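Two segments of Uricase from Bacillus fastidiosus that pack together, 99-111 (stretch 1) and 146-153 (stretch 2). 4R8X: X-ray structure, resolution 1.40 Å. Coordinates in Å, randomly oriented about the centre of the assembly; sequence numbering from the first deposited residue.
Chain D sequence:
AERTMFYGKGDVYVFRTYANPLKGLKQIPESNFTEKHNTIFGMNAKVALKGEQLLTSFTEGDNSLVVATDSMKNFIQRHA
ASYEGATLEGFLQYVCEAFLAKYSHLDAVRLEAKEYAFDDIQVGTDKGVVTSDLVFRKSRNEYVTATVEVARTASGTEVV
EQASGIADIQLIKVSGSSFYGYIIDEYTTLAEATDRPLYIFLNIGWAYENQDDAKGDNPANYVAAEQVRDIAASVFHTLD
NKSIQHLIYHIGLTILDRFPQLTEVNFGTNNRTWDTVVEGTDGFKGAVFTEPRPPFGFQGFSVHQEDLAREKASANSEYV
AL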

# COMPACT_ATOMS: atom_id res chain seq x y z
N PHE D 99 -21.58 22.47 13.04
CA PHE D 99 -22.57 21.48 12.60
C PHE D 99 -23.76 21.46 13.56
O PHE D 99 -24.92 21.46 13.12
N LEU D 100 -23.49 21.43 14.86
CA LEU D 100 -24.56 21.38 15.86
C LEU D 100 -25.42 22.63 15.84
O LEU D 100 -26.63 22.55 16.07
N ALA D 101 -24.82 23.78 15.54
CA ALA D 101 -25.58 25.02 15.49
C ALA D 101 -26.49 25.02 14.28
O ALA D 101 -27.60 25.55 14.33
N LYS D 102 -26.01 24.43 13.18
CA LYS D 102 -26.76 24.43 11.93
C LYS D 102 -27.91 23.41 11.94
O LYS D 102 -28.98 23.68 11.41
N TYR D 103 -27.68 22.25 12.54
CA TYR D 103 -28.61 21.14 12.43
C TYR D 103 -29.11 20.69 13.81
O TYR D 103 -28.45 19.92 14.50
N SER D 104 -30.29 21.17 14.18
CA SER D 104 -30.82 20.98 15.52
C SER D 104 -31.15 19.52 15.84
O SER D 104 -31.20 19.13 17.00
N HIS D 105 -31.35 18.72 14.80
CA HIS D 105 -31.73 17.31 14.96
C HIS D 105 -30.54 16.38 15.26
O HIS D 105 -30.73 15.19 15.52
N LEU D 106 -29.33 16.92 15.21
CA LEU D 106 -28.15 16.14 15.56
C LEU D 106 -27.90 16.21 17.06
O LEU D 106 -28.07 17.28 17.67
N ASP D 107 -27.48 15.09 17.65
CA ASP D 107 -27.13 15.04 19.08
C ASP D 107 -25.63 15.18 19.30
O ASP D 107 -25.20 15.67 20.33
N ALA D 108 -24.82 14.72 18.35
CA ALA D 108 -23.38 14.78 18.50
C ALA D 108 -22.71 14.76 17.13
O ALA D 108 -23.29 14.24 16.17
N VAL D 109 -21.53 15.37 17.06
CA VAL D 109 -20.72 15.38 15.86
C VAL D 109 -19.27 15.03 16.20
O VAL D 109 -18.69 15.62 17.11
N ARG D 110 -18.69 14.09 15.47
CA ARG D 110 -17.32 13.67 15.70
C ARG D 110 -16.45 13.99 14.50
O ARG D 110 -16.78 13.61 13.38
N LEU D 111 -15.36 14.69 14.74
CA LEU D 111 -14.36 14.94 13.70
C LEU D 111 -13.05 14.29 14.08
O LEU D 111 -12.58 14.41 15.21
N ALA D 146 -5.61 14.51 15.49
CA ALA D 146 -6.54 15.02 16.50
C ALA D 146 -7.94 14.45 16.28
O ALA D 146 -8.30 14.11 15.16
N THR D 147 -8.70 14.36 17.36
CA THR D 147 -10.12 14.02 17.31
C THR D 147 -10.85 14.94 18.26
O THR D 147 -10.37 15.20 19.36
N VAL D 148 -11.98 15.46 17.81
CA VAL D 148 -12.88 16.16 18.73
C VAL D 148 -14.30 15.68 18.49
O VAL D 148 -14.75 15.62 17.35
N GLU D 149 -15.00 15.30 19.56
CA GLU D 149 -16.41 15.00 19.44
C GLU D 149 -17.17 15.89 20.42
O GLU D 149 -16.80 16.00 21.59
N VAL D 150 -18.20 16.55 19.90
CA VAL D 150 -19.01 17.45 20.70
C VAL D 150 -20.44 16.91 20.73
O VAL D 150 -20.97 16.50 19.70
N ALA D 151 -21.05 16.90 21.92
CA ALA D 151 -22.44 16.49 22.08
C ALA D 151 -23.28 17.61 22.68
O ALA D 151 -22.79 18.47 23.41
N ARG D 152 -24.56 17.59 22.35
CA ARG D 152 -25.50 18.55 22.91
C ARG D 152 -25.76 18.18 24.38
O ARG D 152 -25.77 17.01 24.75
N THR D 153 -25.94 19.19 25.22
CA THR D 153 -26.42 18.96 26.58
C THR D 153 -27.70 19.74 26.71
O THR D 153 -28.12 20.43 25.78

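Strand 108-111 and the strand of stretch 2 run antiparallel, their axes 4.7 Å apart at closest approach, and the backbone N and O atoms of Val-109, Leu-111, Val-148 and Val-150 satisfy one another. Val-109 N donates to Val-150 O (2.9 Å) and Val-150 N returns a bond to Val-109 O (3.0 Å); the same exchange links Leu-111 N to Val-148 O (2.8 Å) and Val-148 N to Leu-111 O (2.9 Å). Arg-152 N extends the ladder to Asp-107 O (2.9 Å), which also accepts a weak bond from a water that donates to Arg-152 O (2.8 Å from the water oxygen).

Side chains alternate between the two faces of the sheet. One face carries Val-109, Leu-111, Val-148 and Val-150, the three valines all in the t rotamer. Leu-100 (m, t) approaches from the helix, its CD1 lying 3.6 Å from Val-150 CG1. On the other face, Ala-108 CB meets Ala-151 CB at 4.0 Å. Beside this small apolar pair, Arg-110, extended with chi1 to chi3 all t, forms a salt bridge from NH1 to Glu-149 OE1 (2.8 Å), the carboxylate oxygen lying near the guanidinium plane. Glu-149 is itself t, t, and its OE2 is satisfied elsewhere in the structure. Thr-147 (m) places CG2 over one guanidinium face, 3.7 Å from Arg-110 NH2, while a second water joins Thr-147 OG1 (2.7 Å) to Arg-110 NH2 through a weak bond (3.0 Å).

Arg-152 has the largest area covered by the opposing stretch. With chi1 at -147° and chi3 m, its guanidinium reaches carbonyls at the helix end and the following turn: NH2 donates to Leu-100 O (3.0 Å), and NE and NH2 together clasp Leu-106 O, each at 3.0 Å. Tyr-103 O, 3.1 Å from Arg-152 NH2, is poorly angled for that donor and instead accepts from Leu-106 N (3.2 Å). Leu-100 CD2 covers one guanidinium face, 3.5 Å from Arg-152 NH2.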

# COMPACT_ATOMS: atom_id res chain seq x y z
CB PHE D 99 -21.95 20.07 12.53
CG PHE D 99 -21.34 19.71 11.19
CD1 PHE D 99 -22.12 19.60 10.06
CD2 PHE D 99 -19.99 19.40 11.11
CE1 PHE D 99 -21.56 19.23 8.84
CE2 PHE D 99 -19.42 19.01 9.90
CZ PHE D 99 -20.21 18.94 8.77
CB LEU D 100 -23.99 21.13 17.25
CG LEU D 100 -23.45 19.71 17.46
CD1 LEU D 100 -22.71 19.61 18.78
CD2 LEU D 100 -24.58 18.68 17.39
CB ALA D 101 -24.64 26.22 15.45
CB LYS D 102 -25.82 24.17 10.75
CG LYS D 102 -26.49 24.17 9.40
CD LYS D 102 -27.19 25.48 9.14
CE LYS D 102 -27.68 25.54 7.70
NZ LYS D 102 -28.29 26.86 7.43
CB TYR D 103 -27.96 19.97 11.68
CG TYR D 103 -27.54 20.36 10.28
CD1 TYR D 103 -28.49 20.67 9.31
CD2 TYR D 103 -26.20 20.48 9.94
CE1 TYR D 103 -28.12 21.05 8.04
CE2 TYR D 103 -25.81 20.85 8.66
CZ TYR D 103 -26.78 21.15 7.72
OH TYR D 103 -26.42 21.54 6.44
CB SER D 104 -32.07 21.83 15.71
OG SER D 104 -33.08 21.43 14.80
CB HIS D 105 -32.46 16.82 13.72
CG HIS D 105 -31.61 16.81 12.49
ND1 HIS D 105 -31.38 17.94 11.74
CD2 HIS D 105 -30.94 15.81 11.88
CE1 HIS D 105 -30.60 17.64 10.72
NE2 HIS D 105 -30.31 16.35 10.79
CB LEU D 106 -26.93 16.69 14.82
CG LEU D 106 -27.01 16.71 13.29
CD1 LEU D 106 -25.74 17.31 12.72
CD2 LEU D 106 -27.28 15.31 12.75
CB ASP D 107 -27.58 13.72 19.73
CG ASP D 107 -29.08 13.50 19.69
OD1 ASP D 107 -29.84 14.48 19.59
OD2 ASP D 107 -29.50 12.32 19.80
CB ALA D 108 -22.87 13.61 19.35
CB VAL D 109 -20.75 16.75 15.17
CG1 VAL D 109 -19.86 16.75 13.91
CG2 VAL D 109 -22.18 17.13 14.80
CB ARG D 110 -17.27 12.16 15.93
CG ARG D 110 -15.88 11.59 16.19
CD ARG D 110 -15.94 10.08 16.35
NE ARG D 110 -14.65 9.48 16.71
CZ ARG D 110 -14.20 9.39 17.95
NH1 ARG D 110 -14.94 9.88 18.94
NH2 ARG D 110 -13.03 8.83 18.21
CB LEU D 111 -14.12 16.44 13.52
CG LEU D 111 -14.87 17.20 12.43
CD1 LEU D 111 -14.43 16.75 11.04
CD2 LEU D 111 -16.39 17.09 12.64
CB ALA D 146 -6.57 16.55 16.49
CB THR D 147 -10.38 12.57 17.77
OG1 THR D 147 -9.79 11.66 16.83
CG2 THR D 147 -11.86 12.27 17.84
CB VAL D 148 -12.82 17.69 18.56
CG1 VAL D 148 -13.79 18.36 19.55
CG2 VAL D 148 -11.41 18.20 18.79
CB GLU D 149 -16.70 13.51 19.71
CG GLU D 149 -18.17 13.14 19.50
CD GLU D 149 -18.45 11.65 19.48
OE1 GLU D 149 -17.50 10.85 19.38
OE2 GLU D 149 -19.62 11.26 19.55
CB VAL D 150 -18.98 18.88 20.14
CG1 VAL D 150 -19.89 19.81 20.96
CG2 VAL D 150 -17.56 19.42 20.17
CB ALA D 151 -22.53 15.24 22.96
CB ARG D 152 -26.79 18.51 22.11
CG ARG D 152 -27.51 19.84 21.99
CD ARG D 152 -28.72 19.74 21.06
NE ARG D 152 -28.42 19.54 19.64
CZ ARG D 152 -27.96 20.48 18.82
NH1 ARG D 152 -27.69 21.69 19.29
NH2 ARG D 152 -27.75 20.23 17.54
CB THR D 153 -25.44 19.46 27.64
OG1 THR D 153 -25.41 20.89 27.61
CG2 THR D 153 -24.05 18.89 27.41
O HOH W 1 -26.62 14.73 23.30
O HOH W 2 -10.36 9.05 16.82